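PDB 3L3B: Es1 family protein from Ehrlichia chaffeensis, which is of uncertain function but, as an amidotransferase-like member of the DJ-1/PfpI family, is probably linked to isoprenoid biosynthesis. Local coordinates for residues 174-179 and 184-189; 29-34 and 117-122; 52-57 and 230-235. All blocks are in the same frame, centred on the assembly; numbering follows the deposited sequence.

Contact 1. Residues 174-179 and 184-189; sequences VKVTIG and GLIDKM
I186 meets V176 and I178 chiefly through its terminal methyl, CD1. I186 CD1 lies 3.8 Å from V176 CG2, and the same I186 CD1 is 4.0 Å from I178 CG2. The two encounters differ in direction: the side chains of V176 and I186 cross obliquely, whereas I178 and I186 reach toward each other tip to tip. With CG1 of I186 anti to its carbonyl carbon (chi1 -65°), the ethyl branch is carried to both partners, while I186 CG2 also stays near V176 CG2, at 4.1 Å. A looser touch, I178 CD1 to L185 CD2 at 4.4 Å, completes the apolar set. No hydrogen bond joins the segments, so their association is apolar. The segments lie on the first strand and the helix of a small beta-alpha-beta unit, strand 175-176, helix 185-189 and strand 192-193, in which the two strands run parallel. H193 of the second strand touches both I178 and I186, and helix 160-168 supplies P161 and V165 against V176 and A162 against I186. Further out, T177 OG1 accepts from G179 N at 2.9 Å, an ST turn. At the start of the helix, D181 takes the backbone N-H groups of L185 and I186 on its two carboxylate oxygens.

Contact 2. Residues 29-34 and 117-122; sequences ILAGCG and YGVAKN
A31, in the loop after strand 24-29 of the central, largely parallel sheet of this DJ-1/PfpI-type alpha/beta fold, packs on the first turn of helix 117-123. Entering from the sheet, I29 pairs by backbone with V112 of strand 110-113, and its side chain touches F123 farther along the same helix. L30 turns to the other side, against A44 of helix 41-53 and S89 of helix 85-92. A31 then points its methyl at the helix backbone: CB is 3.7 Å from G118 C and equally 3.7 Å from V119 N, so the contact falls on the peptide link between them. V119 CG2 closes in at 3.9 Å from A31 CB, a position it gains by standing anti to its own carbonyl carbon. Beyond G32, C33 reaches the dimer interface, where its carbonyl O accepts from R91 of the second subunit and its side chain packs on C33 of that subunit. In the amide of N122, OD1 takes K68 N and ND2 gives to D37 O. N122 ND2 also donates to A31 O at 2.9 Å, the oxygen lying in the plane of the amide and the N-H...O angle bent to 137°.

Contact 3. Residues 52-57 and 230-235; sequences DRHNVN and DMISSM
H54 fits against the helical turn of I232 and S233, and this is the closer-packed part of the contact. The imidazole presents its edge to the serine: S233 OG lies near the ring plane, 3.6 Å from H54 CE1, and S233 CA is 3.7 Å from the same carbon. I232 comes in by its CG2 branch, 3.7 Å from H54 ND1, and the two side chains cross at a slant. That branch stands anti to the backbone N of I232, while CG1 heads away, toward V112 of the sheet.

No hydrogen bond crosses here; the polar atoms have partners on their own side. H54 ND1 bonds to the carbonyl O of E50, which fixes the ring's rotation, and S233 OG bonds to the carbonyl O of Q229.

The looser side belongs to R53. Its NH2 comes only to 3.9 Å from S233 OG, at the edge of the guanidinium and in its plane, and R53 loses little surface to the helix. A bend at chi3 (73°) turns the chain's end, and NE makes a salt bridge with E50; R53 also packs on Y222 of the second subunit.

The contact lies where helix 41-53 ends. N55, with positive phi, is the C-prime residue of a Schellman motif, with V56 N bonded to L51 O and N55 N to D52 O (2.9 Å), and it turns the chain into strand 56-62. Helix 221-238 runs past this turn, with M231 and M235 set on strands 110-113 and 209-212 of the central sheet and V236 against H54 and V56.

Overall arrangement
The three contacts are spread round one alpha/beta domain. Contact 2 closes before contact 1 opens along the chain, contact 1 is nested within the loop closed by contact 3, and contacts 2 and 3 interleave. Their centres lie about 19 Å (1 and 2), 24 Å (1 and 3) and 22 Å (2 and 3) apart, and no pair touches; nearest atoms are about 8, 8 and 11 Å apart. Contact 2, in the loop leading to helix 41-53, and contact 3, at the end of that helix, sit on opposite sides of the chain's centre, yet both reach the second subunit. These two border the dimer interface; the segments of contact 1, in the beta-alpha-beta unit, do not.

Contact 1. Residues 174-179 and 184-189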
# COMPACT_ATOMS: atom_id res chain seq x y z
N VAL B 174 0.12 22.10 20.10
CA VAL B 174 0.82 20.82 20.14
C VAL B 174 2.07 20.85 19.30
O VAL B 174 2.22 21.66 18.39
CB VAL B 174 -0.06 19.60 19.76
CG1 VAL B 174 -1.43 19.61 20.45
CG2 VAL B 174 -0.18 19.47 18.26
N LYS B 175 2.98 19.94 19.62
CA LYS B 175 4.30 19.92 19.04
C LYS B 175 4.38 18.74 18.09
O LYS B 175 4.12 17.63 18.49
CB LYS B 175 5.30 19.71 20.16
CG LYS B 175 6.73 19.64 19.76
CD LYS B 175 7.64 19.53 20.98
CE LYS B 175 7.38 18.23 21.76
NZ LYS B 175 8.62 17.61 22.30
N VAL B 176 4.78 19.02 16.86
CA VAL B 176 4.89 17.97 15.80
C VAL B 176 6.06 18.24 14.85
O VAL B 176 6.61 19.33 14.83
CB VAL B 176 3.61 17.88 14.93
CG1 VAL B 176 2.36 17.55 15.79
CG2 VAL B 176 3.37 19.18 14.12
N THR B 177 6.44 17.23 14.06
CA THR B 177 7.30 17.48 12.86
C THR B 177 6.53 17.25 11.54
O THR B 177 5.64 16.40 11.44
CB THR B 177 8.50 16.55 12.84
OG1 THR B 177 9.44 16.99 11.84
CG2 THR B 177 8.04 15.13 12.50
N ILE B 178 6.85 18.07 10.53
CA ILE B 178 6.58 17.76 9.12
C ILE B 178 7.88 17.65 8.29
O ILE B 178 7.84 17.71 7.06
CB ILE B 178 5.58 18.75 8.51
CG1 ILE B 178 6.11 20.19 8.52
CG2 ILE B 178 4.26 18.61 9.28
CD1 ILE B 178 5.29 21.16 7.75
N GLY B 179 8.99 17.43 8.98
CA GLY B 179 10.32 17.32 8.35
C GLY B 179 11.06 18.61 8.57
O GLY B 179 11.76 18.77 9.56
N GLY B 184 6.94 28.13 7.99
CA GLY B 184 6.32 28.43 9.30
C GLY B 184 4.85 28.02 9.36
O GLY B 184 4.05 28.67 10.03
N LEU B 185 4.51 26.94 8.65
CA LEU B 185 3.14 26.43 8.61
C LEU B 185 2.61 26.02 10.00
O LEU B 185 1.50 26.40 10.36
CB LEU B 185 3.04 25.25 7.66
CG LEU B 185 1.67 24.59 7.47
CD1 LEU B 185 0.63 25.63 7.07
CD2 LEU B 185 1.75 23.44 6.45
N ILE B 186 3.40 25.27 10.76
CA ILE B 186 2.91 24.72 12.03
C ILE B 186 2.69 25.91 12.99
O ILE B 186 1.66 26.00 13.63
CB ILE B 186 3.87 23.64 12.62
CG1 ILE B 186 3.96 22.39 11.71
CG2 ILE B 186 3.49 23.26 14.07
CD1 ILE B 186 2.63 21.69 11.34
N ASP B 187 3.65 26.83 13.03
CA ASP B 187 3.52 28.03 13.86
C ASP B 187 2.22 28.78 13.50
O ASP B 187 1.42 29.11 14.39
CB ASP B 187 4.77 28.92 13.75
CG ASP B 187 4.61 30.25 14.47
OD1 ASP B 187 4.25 31.23 13.79
OD2 ASP B 187 4.83 30.30 15.71
N LYS B 188 2.00 29.03 12.21
CA LYS B 188 0.78 29.69 11.74
C LYS B 188 -0.50 28.91 12.08
O LYS B 188 -1.55 29.49 12.30
CB LYS B 188 0.84 29.89 10.21
N MET B 189 -0.42 27.59 12.15
CA MET B 189 -1.59 26.77 12.43
C MET B 189 -1.85 26.66 13.94
O MET B 189 -2.84 26.06 14.35
CB MET B 189 -1.41 25.36 11.84
CG MET B 189 -1.48 25.17 10.29
SD MET B 189 -2.95 25.84 9.50
CE MET B 189 -2.49 27.56 9.34

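Contact 2. Residues 29-34 and 117-122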
# COMPACT_ATOMS: atom_id res chain seq x y z
N ILE B 29 -7.50 6.41 10.19
CA ILE B 29 -8.38 7.21 9.37
C ILE B 29 -7.74 7.39 8.00
O ILE B 29 -6.60 7.82 7.87
CB ILE B 29 -8.72 8.57 10.00
CG1 ILE B 29 -9.55 8.35 11.27
CG2 ILE B 29 -9.49 9.40 9.00
CD1 ILE B 29 -9.76 9.58 12.18
N LEU B 30 -8.53 7.10 6.98
CA LEU B 30 -8.11 7.17 5.62
C LEU B 30 -8.93 8.19 4.82
O LEU B 30 -10.09 8.54 5.17
CB LEU B 30 -8.30 5.77 5.02
CG LEU B 30 -7.54 4.60 5.63
CD1 LEU B 30 -7.88 3.31 4.89
CD2 LEU B 30 -6.03 4.87 5.52
N ALA B 31 -8.31 8.69 3.76
CA ALA B 31 -8.89 9.76 2.98
C ALA B 31 -9.04 9.41 1.51
O ALA B 31 -9.29 10.31 0.74
CB ALA B 31 -8.05 11.05 3.10
N GLY B 32 -8.88 8.13 1.13
CA GLY B 32 -8.95 7.70 -0.25
C GLY B 32 -7.78 6.75 -0.49
O GLY B 32 -7.20 6.22 0.44
N CYS B 33 -7.44 6.49 -1.73
CA CYS B 33 -6.38 5.51 -2.01
C CYS B 33 -5.43 6.06 -3.05
O CYS B 33 -5.55 5.75 -4.25
CB CYS B 33 -7.03 4.22 -2.45
SG CYS B 33 -5.89 2.91 -2.82
N GLY B 34 -4.49 6.86 -2.62
CA GLY B 34 -3.53 7.52 -3.52
C GLY B 34 -2.96 8.81 -2.97
O GLY B 34 -3.71 9.63 -2.44
N TYR B 117 -2.09 13.80 0.21
CA TYR B 117 -2.64 15.09 -0.15
C TYR B 117 -4.11 15.10 0.10
O TYR B 117 -4.68 16.16 0.41
CB TYR B 117 -2.31 15.42 -1.61
CG TYR B 117 -2.62 16.84 -2.03
CD1 TYR B 117 -1.78 17.89 -1.67
CD2 TYR B 117 -3.78 17.13 -2.77
CE1 TYR B 117 -2.07 19.21 -2.06
CE2 TYR B 117 -4.07 18.45 -3.16
CZ TYR B 117 -3.21 19.48 -2.80
OH TYR B 117 -3.47 20.77 -3.17
N GLY B 118 -4.74 13.94 -0.00
CA GLY B 118 -6.18 13.83 0.30
C GLY B 118 -6.60 14.14 1.71
O GLY B 118 -7.71 14.61 1.94
N VAL B 119 -5.73 13.87 2.67
CA VAL B 119 -6.02 14.21 4.03
C VAL B 119 -6.20 15.71 4.10
O VAL B 119 -7.20 16.17 4.63
CB VAL B 119 -4.92 13.75 5.00
CG1 VAL B 119 -5.23 14.19 6.45
CG2 VAL B 119 -4.77 12.24 4.91
N ALA B 120 -5.25 16.47 3.56
CA ALA B 120 -5.34 17.93 3.60
C ALA B 120 -6.51 18.45 2.72
O ALA B 120 -7.28 19.31 3.15
CB ALA B 120 -4.00 18.54 3.18
N LYS B 121 -6.67 17.89 1.53
CA LYS B 121 -7.65 18.38 0.56
C LYS B 121 -9.05 17.93 0.90
O LYS B 121 -10.04 18.69 0.73
CB LYS B 121 -7.27 17.87 -0.86
N ASN B 122 -9.18 16.69 1.36
CA ASN B 122 -10.51 16.13 1.65
C ASN B 122 -11.06 16.43 3.03
O ASN B 122 -12.26 16.43 3.22
CB ASN B 122 -10.57 14.62 1.38
CG ASN B 122 -10.22 14.28 -0.03
OD1 ASN B 122 -10.27 15.14 -0.91
ND2 ASN B 122 -9.82 13.02 -0.26

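Contact 3. Residues 52-57 and 230-235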
# COMPACT_ATOMS: atom_id res chain seq x y z
N ASP B 52 0.45 -4.08 13.40
CA ASP B 52 0.34 -5.54 13.48
C ASP B 52 1.61 -6.19 14.09
O ASP B 52 1.52 -7.09 14.92
CB ASP B 52 -0.04 -6.15 12.12
CG ASP B 52 -0.50 -7.59 12.27
OD1 ASP B 52 -1.51 -7.83 12.94
OD2 ASP B 52 0.18 -8.49 11.80
N ARG B 53 2.77 -5.63 13.79
CA ARG B 53 4.02 -6.14 14.35
C ARG B 53 4.01 -6.05 15.87
O ARG B 53 4.65 -6.84 16.54
CB ARG B 53 5.22 -5.39 13.78
CG ARG B 53 6.59 -5.96 14.18
CD ARG B 53 7.80 -5.25 13.51
NE ARG B 53 8.03 -3.91 14.08
CZ ARG B 53 8.49 -3.67 15.31
NH1 ARG B 53 8.83 -4.67 16.13
NH2 ARG B 53 8.63 -2.41 15.74
N HIS B 54 3.26 -5.07 16.40
CA HIS B 54 3.11 -4.80 17.83
C HIS B 54 1.88 -5.46 18.43
O HIS B 54 1.50 -5.12 19.57
CB HIS B 54 2.98 -3.29 18.03
CG HIS B 54 4.29 -2.60 18.14
ND1 HIS B 54 4.77 -1.75 17.16
CD2 HIS B 54 5.24 -2.64 19.09
CE1 HIS B 54 5.94 -1.29 17.53
NE2 HIS B 54 6.26 -1.82 18.69
N ASN B 55 1.26 -6.39 17.69
CA ASN B 55 -0.01 -7.06 18.13
C ASN B 55 -1.10 -6.06 18.50
O ASN B 55 -1.83 -6.27 19.46
CB ASN B 55 0.23 -7.98 19.32
CG ASN B 55 1.22 -9.04 19.00
OD1 ASN B 55 1.37 -9.41 17.84
ND2 ASN B 55 1.93 -9.51 19.99
N VAL B 56 -1.15 -4.95 17.76
CA VAL B 56 -2.21 -3.95 17.92
C VAL B 56 -3.19 -4.18 16.80
O VAL B 56 -2.86 -4.03 15.60
CB VAL B 56 -1.68 -2.51 17.86
CG1 VAL B 56 -2.85 -1.53 18.02
CG2 VAL B 56 -0.60 -2.28 18.91
N ASN B 57 -4.40 -4.59 17.16
CA ASN B 57 -5.43 -4.83 16.15
C ASN B 57 -5.90 -3.46 15.66
O ASN B 57 -5.79 -2.44 16.39
CB ASN B 57 -6.58 -5.64 16.78
CG ASN B 57 -6.24 -7.17 16.93
OD1 ASN B 57 -5.20 -7.65 16.46
ND2 ASN B 57 -7.12 -7.92 17.59
N ASP B 230 9.33 4.10 14.17
CA ASP B 230 9.63 4.79 15.42
C ASP B 230 8.39 5.46 16.05
O ASP B 230 8.24 5.48 17.27
CB ASP B 230 10.67 5.86 15.18
CG ASP B 230 11.24 6.38 16.50
OD1 ASP B 230 11.00 7.57 16.85
OD2 ASP B 230 11.86 5.57 17.22
N MET B 231 7.51 5.99 15.20
CA MET B 231 6.32 6.62 15.67
C MET B 231 5.40 5.63 16.39
O MET B 231 4.99 5.87 17.51
CB MET B 231 5.59 7.28 14.50
CG MET B 231 4.50 8.14 15.00
SD MET B 231 3.48 8.82 13.74
CE MET B 231 2.48 7.41 13.32
N ILE B 232 5.11 4.50 15.75
CA ILE B 232 4.19 3.50 16.28
C ILE B 232 4.78 2.87 17.54
O ILE B 232 4.06 2.75 18.55
CB ILE B 232 3.88 2.38 15.25
CG1 ILE B 232 3.19 2.91 13.97
CG2 ILE B 232 3.10 1.26 15.93
CD1 ILE B 232 1.88 3.71 14.12
N SER B 233 6.07 2.51 17.51
CA SER B 233 6.79 2.11 18.73
C SER B 233 6.54 3.09 19.87
O SER B 233 6.17 2.68 20.96
CB SER B 233 8.31 2.01 18.51
OG SER B 233 8.62 1.04 17.52
N SER B 234 6.76 4.37 19.62
CA SER B 234 6.66 5.39 20.67
C SER B 234 5.25 5.45 21.21
O SER B 234 5.04 5.64 22.40
CB SER B 234 7.05 6.76 20.13
OG SER B 234 8.39 6.73 19.68
N MET B 235 4.26 5.33 20.34
CA MET B 235 2.87 5.30 20.78
C MET B 235 2.60 4.08 21.66
O MET B 235 2.01 4.18 22.73
CB MET B 235 1.90 5.31 19.58
CG MET B 235 1.92 6.59 18.79
SD MET B 235 0.90 6.44 17.30
CE MET B 235 -0.68 6.73 18.19